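Side-chain contacts in galactonate dehydratase (Zobellia galactanivorans, PDB 5OLC), which is a member of the enolase superfamily, in which an N-terminal alpha+beta capping domain is joined to a modified TIM barrel: residues A[42-47]-A[114-119]; A[81-86]-A[287-292]. All blocks are in the same frame, centred on the assembly; numbering follows the deposited sequence.

Contact 1: residues A[42-47]-A[114-119]; sequences VKITLD and WDIKGK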
ATOM      1  N   VAL A  42     -10.161  19.949 -40.155  1.00 45.16           N
ATOM      2  CA  VAL A  42      -8.942  20.031 -40.991  1.00 45.17           C
ATOM      3  C   VAL A  42      -9.066  19.234 -42.274  1.00 53.40           C
ATOM      4  O   VAL A  42      -9.710  18.184 -42.289  1.00 55.07           O
ATOM      5  CB  VAL A  42      -7.630  19.569 -40.321  1.00 48.28           C
ATOM      6  CG1 VAL A  42      -6.703  20.722 -39.990  1.00 47.11           C
ATOM      7  CG2 VAL A  42      -7.875  18.630 -39.147  1.00 48.36           C
ATOM      8  N   LYS A  43      -8.323  19.668 -43.309  1.00 49.77           N
ATOM      9  CA  LYS A  43      -8.166  18.981 -44.575  1.00 49.07           C
ATOM     10  C   LYS A  43      -6.664  18.955 -44.879  1.00 54.17           C
ATOM     11  O   LYS A  43      -6.042  19.995 -45.136  1.00 52.89           O
ATOM     12  CB  LYS A  43      -8.946  19.667 -45.703  1.00 50.81           C
ATOM     13  CG  LYS A  43      -9.084  18.831 -46.977  1.00 42.94           C
ATOM     14  CD  LYS A  43      -9.288  19.750 -48.149  1.00 44.46           C
ATOM     15  CE  LYS A  43      -9.875  19.049 -49.341  1.00 54.92           C
ATOM     16  NZ  LYS A  43     -10.588  19.993 -50.252  1.00 58.12           N
ATOM     17  N   ILE A  44      -6.074  17.760 -44.795  1.00 52.46           N
ATOM     18  CA  ILE A  44      -4.669  17.585 -45.138  1.00 52.19           C
ATOM     19  C   ILE A  44      -4.703  17.032 -46.539  1.00 57.18           C
ATOM     20  O   ILE A  44      -5.416  16.060 -46.800  1.00 57.27           O
ATOM     21  CB  ILE A  44      -3.860  16.676 -44.162  1.00 54.67           C
ATOM     22  CG1 ILE A  44      -3.988  17.174 -42.704  1.00 54.16           C
ATOM     23  CG2 ILE A  44      -2.366  16.594 -44.603  1.00 54.79           C
ATOM     24  CD1 ILE A  44      -3.773  16.175 -41.685  1.00 54.71           C
ATOM     25  N   THR A  45      -3.972  17.688 -47.449  1.00 54.02           N
ATOM     26  CA  THR A  45      -3.868  17.261 -48.837  1.00 53.38           C
ATOM     27  C   THR A  45      -2.385  17.020 -49.191  1.00 54.08           C
ATOM     28  O   THR A  45      -1.492  17.814 -48.855  1.00 49.74           O
ATOM     29  CB  THR A  45      -4.645  18.178 -49.841  1.00 66.11           C
ATOM     30  OG1 THR A  45      -3.735  19.005 -50.565  1.00 72.01           O
ATOM     31  CG2 THR A  45      -5.758  19.024 -49.192  1.00 62.88           C
ATOM     32  N   LEU A  46      -2.160  15.885 -49.872  1.00 52.32           N
ATOM     33  CA  LEU A  46      -0.861  15.411 -50.328  1.00 52.22           C
ATOM     34  C   LEU A  46      -0.503  16.026 -51.684  1.00 55.78           C
ATOM     35  O   LEU A  46      -1.394  16.551 -52.372  1.00 55.63           O
ATOM     36  CB  LEU A  46      -0.888  13.878 -50.437  1.00 52.59           C
ATOM     37  CG  LEU A  46      -1.331  13.050 -49.199  1.00 57.87           C
ATOM     38  CD1 LEU A  46      -1.158  11.569 -49.459  1.00 57.72           C
ATOM     39  CD2 LEU A  46      -0.565  13.447 -47.930  1.00 59.86           C
ATOM     40  N   ASP A  47       0.802  15.939 -52.083  1.00 50.44           N
ATOM     41  CA  ASP A  47       1.302  16.437 -53.373  1.00 49.22           C
ATOM     42  C   ASP A  47       0.442  15.905 -54.536  1.00 53.37           C
ATOM     43  O   ASP A  47       0.180  16.634 -55.488  1.00 54.19           O
ATOM     44  CB  ASP A  47       2.771  16.015 -53.604  1.00 51.07           C
ATOM     45  CG  ASP A  47       3.844  16.546 -52.667  1.00 65.52           C
ATOM     46  OD1 ASP A  47       3.582  17.539 -51.952  1.00 67.65           O
ATOM     47  OD2 ASP A  47       4.970  16.005 -52.694  1.00 72.67           O
ATOM     48  N   TRP A 114      -5.585   9.292 -41.081  1.00 48.00           N
ATOM     49  CA  TRP A 114      -6.233   7.988 -41.074  1.00 48.85           C
ATOM     50  C   TRP A 114      -7.235   7.926 -42.213  1.00 55.92           C
ATOM     51  O   TRP A 114      -7.453   6.834 -42.744  1.00 58.43           O
ATOM     52  CB  TRP A 114      -6.875   7.676 -39.708  1.00 47.86           C
ATOM     53  CG  TRP A 114      -5.926   7.024 -38.734  1.00 48.56           C
ATOM     54  CD1 TRP A 114      -5.179   7.645 -37.782  1.00 51.21           C
ATOM     55  CD2 TRP A 114      -5.566   5.637 -38.686  1.00 48.68           C
ATOM     56  NE1 TRP A 114      -4.371   6.736 -37.145  1.00 50.56           N
ATOM     57  CE2 TRP A 114      -4.578   5.496 -37.687  1.00 52.50           C
ATOM     58  CE3 TRP A 114      -5.972   4.493 -39.405  1.00 50.43           C
ATOM     59  CZ2 TRP A 114      -4.033   4.246 -37.341  1.00 52.26           C
ATOM     60  CZ3 TRP A 114      -5.423   3.258 -39.074  1.00 52.30           C
ATOM     61  CH2 TRP A 114      -4.452   3.145 -38.064  1.00 52.95           C
ATOM     62  N   ASP A 115      -7.803   9.097 -42.635  1.00 51.79           N
ATOM     63  CA  ASP A 115      -8.702   9.178 -43.794  1.00 51.14           C
ATOM     64  C   ASP A 115      -7.832   9.044 -45.025  1.00 54.13           C
ATOM     65  O   ASP A 115      -8.166   8.234 -45.885  1.00 54.80           O
ATOM     66  CB  ASP A 115      -9.501  10.492 -43.834  1.00 53.51           C
ATOM     67  CG  ASP A 115     -10.743  10.468 -44.723  1.00 67.22           C
ATOM     68  OD1 ASP A 115     -11.295   9.361 -44.960  1.00 66.00           O
ATOM     69  OD2 ASP A 115     -11.193  11.564 -45.145  1.00 77.91           O
ATOM     70  N   ILE A 116      -6.670   9.761 -45.064  1.00 49.72           N
ATOM     71  CA  ILE A 116      -5.658   9.697 -46.124  1.00 49.71           C
ATOM     72  C   ILE A 116      -5.211   8.262 -46.314  1.00 54.88           C
ATOM     73  O   ILE A 116      -5.336   7.764 -47.418  1.00 55.50           O
ATOM     74  CB  ILE A 116      -4.443  10.638 -45.858  1.00 53.76           C
ATOM     75  CG1 ILE A 116      -4.751  12.107 -46.262  1.00 54.86           C
ATOM     76  CG2 ILE A 116      -3.157  10.140 -46.556  1.00 54.44           C
ATOM     77  CD1 ILE A 116      -3.740  13.159 -45.768  1.00 59.36           C
ATOM     78  N   LYS A 117      -4.725   7.591 -45.248  1.00 52.77           N
ATOM     79  CA  LYS A 117      -4.231   6.206 -45.270  1.00 53.01           C
ATOM     80  C   LYS A 117      -5.267   5.245 -45.779  1.00 56.75           C
ATOM     81  O   LYS A 117      -4.946   4.394 -46.609  1.00 58.17           O
ATOM     82  CB  LYS A 117      -3.793   5.783 -43.880  1.00 56.32           C
ATOM     83  CG  LYS A 117      -2.310   5.446 -43.757  1.00 63.04           C
ATOM     84  CD  LYS A 117      -1.907   5.199 -42.280  1.00 55.29           C
ATOM     85  CE  LYS A 117      -2.794   4.199 -41.566  1.00 44.31           C
ATOM     86  NZ  LYS A 117      -3.152   3.029 -42.437  1.00 54.14           N
ATOM     87  N   GLY A 118      -6.500   5.414 -45.307  1.00 51.82           N
ATOM     88  CA  GLY A 118      -7.641   4.623 -45.741  1.00 52.15           C
ATOM     89  C   GLY A 118      -7.833   4.718 -47.240  1.00 56.81           C
ATOM     90  O   GLY A 118      -7.871   3.698 -47.935  1.00 57.40           O
ATOM     91  N   LYS A 119      -7.875   5.963 -47.748  1.00 51.37           N
ATOM     92  CA  LYS A 119      -7.983   6.267 -49.170  1.00 50.20           C
ATOM     93  C   LYS A 119      -6.766   5.660 -49.936  1.00 52.09           C
ATOM     94  O   LYS A 119      -6.956   4.786 -50.785  1.00 51.29           O
ATOM     95  CB  LYS A 119      -8.120   7.792 -49.381  1.00 52.03           C
ATOM     96  CG  LYS A 119      -9.489   8.352 -48.943  1.00 58.64           C
ATOM     97  CD  LYS A 119      -9.478   9.887 -48.776  1.00 58.43           C
ATOM     98  CE  LYS A 119     -10.844  10.534 -48.826  1.00 49.72           C
ATOM     99  NZ  LYS A 119     -10.845  11.903 -48.261  1.00 57.25           N
TER
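The peptide carbonyl of Ile-44 is the flat group that meets the other segment directly: CD1 of Ile-116 rests 3.5 Å from Ile-44 O, a van der Waals touch with no hydrogen bond in it. The other flat groups sit further round helix 101-120. Lys-117 lays its CE over one face of the Trp-114 indole, 3.7 Å above the ring plane and displaced toward the rim, while NE1 at the ring edge is hydrogen-bonded to Thr-285 OG1; the His-82 ring meets the indole steeply inclined. On the Asp-115 carboxylate, Lys-119 NZ comes in from above the plane, 61° out of it, to make a salt bridge with OD2 at 3.2 Å. The backbone N of Trp-53 also binds OD2, and that of Leu-369 takes OD1, so this buried acid is gripped at both oxygens.

Strand 36-46 is the middle one of the three-stranded antiparallel sheet of the enolase-type N-terminal domain, and the helix packs across it. Ile-116 carries the helix side, its CB directed at the strand and its methyls against Ile-44 and Leu-46. Its CG1 turns anti to the carbonyl carbon (chi1 -81°), which carries CD1 out to CB and CG2 of Ile-44, with 3.9 Å between CD1 and CB; these two side chains cross at about a right angle. Leu-46 comes in at a slant and divides its methyls, CD1 lying 3.8 Å from CG2 of Ile-116 and CD2 close to CD1 of Ile-116. Ala-79 touches both Leu-46 and Ile-116, and Ile-109 and Ala-112 carry the helix face on along Ile-44.

Contact 2: residues A[81-86]-A[287-292]; sequences GHEVLW and VKKIAT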
ATOM      1  N   GLY A  81       3.146   6.836 -42.773  1.00 54.28           N
ATOM      2  CA  GLY A  81       3.847   6.722 -41.498  1.00 54.33           C
ATOM      3  C   GLY A  81       3.322   7.739 -40.490  1.00 58.17           C
ATOM      4  O   GLY A  81       4.094   8.531 -39.944  1.00 57.49           O
ATOM      5  N   HIS A  82       1.986   7.713 -40.244  1.00 54.26           N
ATOM      6  CA  HIS A  82       1.217   8.606 -39.382  1.00 53.38           C
ATOM      7  C   HIS A  82       1.784   8.726 -37.972  1.00 57.01           C
ATOM      8  O   HIS A  82       1.712   9.811 -37.368  1.00 57.01           O
ATOM      9  CB  HIS A  82      -0.260   8.175 -39.358  1.00 54.24           C
ATOM     10  CG  HIS A  82      -0.488   6.902 -38.620  1.00 58.23           C
ATOM     11  ND1 HIS A  82      -0.291   5.674 -39.223  1.00 60.72           N
ATOM     12  CD2 HIS A  82      -0.805   6.705 -37.325  1.00 59.94           C
ATOM     13  CE1 HIS A  82      -0.510   4.768 -38.282  1.00 59.77           C
ATOM     14  NE2 HIS A  82      -0.816   5.343 -37.122  1.00 59.96           N
ATOM     15  N   GLU A  83       2.352   7.611 -37.450  1.00 51.69           N
ATOM     16  CA  GLU A  83       2.945   7.569 -36.110  1.00 50.34           C
ATOM     17  C   GLU A  83       4.225   8.392 -36.035  1.00 49.32           C
ATOM     18  O   GLU A  83       4.508   8.945 -34.977  1.00 48.71           O
ATOM     19  CB  GLU A  83       3.173   6.133 -35.635  1.00 51.68           C
ATOM     20  CG  GLU A  83       2.029   5.582 -34.802  1.00 58.51           C
ATOM     21  CD  GLU A  83       2.064   4.111 -34.418  1.00 68.42           C
ATOM     22  OE1 GLU A  83       3.151   3.600 -34.067  1.00 42.03           O
ATOM     23  OE2 GLU A  83       0.979   3.484 -34.411  1.00 66.10           O
ATOM     24  N   VAL A  84       4.955   8.534 -37.167  1.00 42.03           N
ATOM     25  CA  VAL A  84       6.174   9.349 -37.223  1.00 40.56           C
ATOM     26  C   VAL A  84       5.786  10.828 -37.053  1.00 44.15           C
ATOM     27  O   VAL A  84       6.510  11.597 -36.406  1.00 43.01           O
ATOM     28  CB  VAL A  84       7.006   9.099 -38.509  1.00 43.65           C
ATOM     29  CG1 VAL A  84       8.420   9.678 -38.404  1.00 43.09           C
ATOM     30  CG2 VAL A  84       7.064   7.624 -38.844  1.00 43.55           C
ATOM     31  N   LEU A  85       4.612  11.203 -37.601  1.00 41.53           N
ATOM     32  CA  LEU A  85       4.066  12.568 -37.515  1.00 40.98           C
ATOM     33  C   LEU A  85       3.542  12.827 -36.112  1.00 47.28           C
ATOM     34  O   LEU A  85       3.829  13.886 -35.562  1.00 44.76           O
ATOM     35  CB  LEU A  85       2.971  12.818 -38.577  1.00 39.60           C
ATOM     36  CG  LEU A  85       3.363  12.529 -40.028  1.00 42.03           C
ATOM     37  CD1 LEU A  85       2.170  12.533 -40.925  1.00 39.82           C
ATOM     38  CD2 LEU A  85       4.406  13.507 -40.535  1.00 44.18           C
ATOM     39  N   TRP A  86       2.805  11.839 -35.525  1.00 48.60           N
ATOM     40  CA  TRP A  86       2.227  11.906 -34.173  1.00 50.01           C
ATOM     41  C   TRP A  86       3.327  12.121 -33.165  1.00 55.85           C
ATOM     42  O   TRP A  86       3.214  13.021 -32.342  1.00 56.33           O
ATOM     43  CB  TRP A  86       1.432  10.642 -33.840  1.00 49.44           C
ATOM     44  CG  TRP A  86       0.422  10.818 -32.758  1.00 51.18           C
ATOM     45  CD1 TRP A  86      -0.925  10.937 -32.912  1.00 54.27           C
ATOM     46  CD2 TRP A  86       0.669  10.847 -31.346  1.00 51.57           C
ATOM     47  NE1 TRP A  86      -1.531  11.093 -31.683  1.00 53.63           N
ATOM     48  CE2 TRP A  86      -0.579  11.028 -30.706  1.00 55.11           C
ATOM     49  CE3 TRP A  86       1.830  10.754 -30.553  1.00 53.24           C
ATOM     50  CZ2 TRP A  86      -0.703  11.106 -29.320  1.00 54.73           C
ATOM     51  CZ3 TRP A  86       1.713  10.881 -29.180  1.00 54.89           C
ATOM     52  CH2 TRP A  86       0.458  11.048 -28.576  1.00 55.59           C
ATOM     53  N   VAL A 287      -6.423   6.846 -29.231  1.00 40.56           N
ATOM     54  CA  VAL A 287      -7.585   6.106 -28.704  1.00 38.53           C
ATOM     55  C   VAL A 287      -7.395   4.603 -28.902  1.00 44.35           C
ATOM     56  O   VAL A 287      -7.810   3.834 -28.037  1.00 44.73           O
ATOM     57  CB  VAL A 287      -8.948   6.614 -29.183  1.00 41.00           C
ATOM     58  CG1 VAL A 287     -10.078   5.724 -28.664  1.00 41.02           C
ATOM     59  CG2 VAL A 287      -9.158   8.044 -28.713  1.00 40.26           C
ATOM     60  N   LYS A 288      -6.673   4.181 -29.968  1.00 41.92           N
ATOM     61  CA  LYS A 288      -6.341   2.752 -30.155  1.00 41.63           C
ATOM     62  C   LYS A 288      -5.372   2.291 -29.054  1.00 42.44           C
ATOM     63  O   LYS A 288      -5.530   1.193 -28.525  1.00 40.65           O
ATOM     64  CB  LYS A 288      -5.716   2.473 -31.535  1.00 44.00           C
ATOM     65  CG  LYS A 288      -6.386   1.334 -32.322  1.00 59.37           C
ATOM     66  CD  LYS A 288      -6.310  -0.054 -31.659  1.00 68.33           C
ATOM     67  CE  LYS A 288      -6.208  -1.167 -32.671  1.00 77.49           C
ATOM     68  NZ  LYS A 288      -6.454  -2.496 -32.050  1.00 92.30           N
ATOM     69  N   LYS A 289      -4.389   3.139 -28.698  1.00 38.55           N
ATOM     70  CA  LYS A 289      -3.426   2.800 -27.641  1.00 38.81           C
ATOM     71  C   LYS A 289      -4.125   2.745 -26.277  1.00 41.48           C
ATOM     72  O   LYS A 289      -3.903   1.808 -25.497  1.00 40.17           O
ATOM     73  CB  LYS A 289      -2.199   3.719 -27.674  1.00 41.24           C
ATOM     74  CG  LYS A 289      -1.360   3.540 -28.945  1.00 37.92           C
ATOM     75  CD  LYS A 289      -0.032   4.290 -28.775  1.00 46.58           C
ATOM     76  CE  LYS A 289       1.138   3.748 -29.558  1.00 40.23           C
ATOM     77  NZ  LYS A 289       0.918   3.892 -31.002  1.00 39.18           N
ATOM     78  N   ILE A 290      -5.069   3.682 -26.056  1.00 39.17           N
ATOM     79  CA  ILE A 290      -5.960   3.725 -24.885  1.00 38.57           C
ATOM     80  C   ILE A 290      -6.836   2.430 -24.891  1.00 40.94           C
ATOM     81  O   ILE A 290      -7.081   1.871 -23.831  1.00 42.02           O
ATOM     82  CB  ILE A 290      -6.824   5.021 -24.880  1.00 41.08           C
ATOM     83  CG1 ILE A 290      -5.945   6.265 -24.695  1.00 41.51           C
ATOM     84  CG2 ILE A 290      -7.950   4.956 -23.818  1.00 41.09           C
ATOM     85  CD1 ILE A 290      -6.655   7.611 -25.008  1.00 54.71           C
ATOM     86  N   ALA A 291      -7.246   1.943 -26.076  1.00 35.93           N
ATOM     87  CA  ALA A 291      -8.040   0.721 -26.196  1.00 36.84           C
ATOM     88  C   ALA A 291      -7.269  -0.528 -25.731  1.00 41.34           C
ATOM     89  O   ALA A 291      -7.862  -1.381 -25.073  1.00 40.32           O
ATOM     90  CB  ALA A 291      -8.567   0.556 -27.611  1.00 37.79           C
ATOM     91  N   THR A 292      -5.945  -0.596 -26.016  1.00 38.88           N
ATOM     92  CA  THR A 292      -5.001  -1.655 -25.589  1.00 38.13           C
ATOM     93  C   THR A 292      -4.912  -1.668 -24.041  1.00 39.06           C
ATOM     94  O   THR A 292      -4.942  -2.732 -23.407  1.00 34.60           O
ATOM     95  CB  THR A 292      -3.624  -1.370 -26.248  1.00 49.60           C
ATOM     96  OG1 THR A 292      -3.693  -1.730 -27.628  1.00 60.26           O
ATOM     97  CG2 THR A 292      -2.446  -2.074 -25.568  1.00 43.92           C
TER
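Glu-83 and Lys-289 make this contact between them, reaching across 11.6 Å from CA to CA. They join the two domains of the enolase fold: Glu-83 stands in the first turn of helix 82-93 of the N-terminal domain, and Lys-289 on helix 283-296, which links barrel strands 273-274 and 300-301. The side chains approach from opposite directions and meet in a salt bridge, the ammonium over the carboxylate's face, with no hydrogen bond between them. Beyond CG the glutamate is stretched out (chi2 173°), with its CB set over the rim of one face of the neighbouring His-82 ring.

The carboxylate serves more than this one lysine. Its stronger partner is Lys-288 of the second subunit, which binds OE1 together with Lys-133 of that subunit, so the acid sits among several positive groups that would be expected to favour its ionised form. Lys-289 itself packs on Thr-292 of the second subunit, placing the pair at the subunit interface.

Lys-289 runs nearly straight until its last torsion, where a bend (chi4 65°) brings NZ over that face, displaced from CD toward OE2. Lys-289 NZ stands 3.4 Å from Glu-83 OE2 and 3.8 Å from OE1 of the same carboxylate.

Following the chain from its N terminus, strand 36-46 comes first, and contact 1 closes its loop when helix 101-120 packs back onto that strand. Contact 2 opens inside this loop, at the start of helix 82-93, and closes far later on barrel helix 283-296, so the two loops cross. Contact 1 holds sheet to helix within the N-terminal domain; contact 2 ties that domain to the barrel. Their centres are about 16 Å apart, yet they touch through His-82, whose NE2 packs 3.4 Å from Trp-114 CZ2 and whose ND1 lies 3.5 Å from Lys-117 CD. The successive helices 82-93 and 101-120 thus lie against each other here.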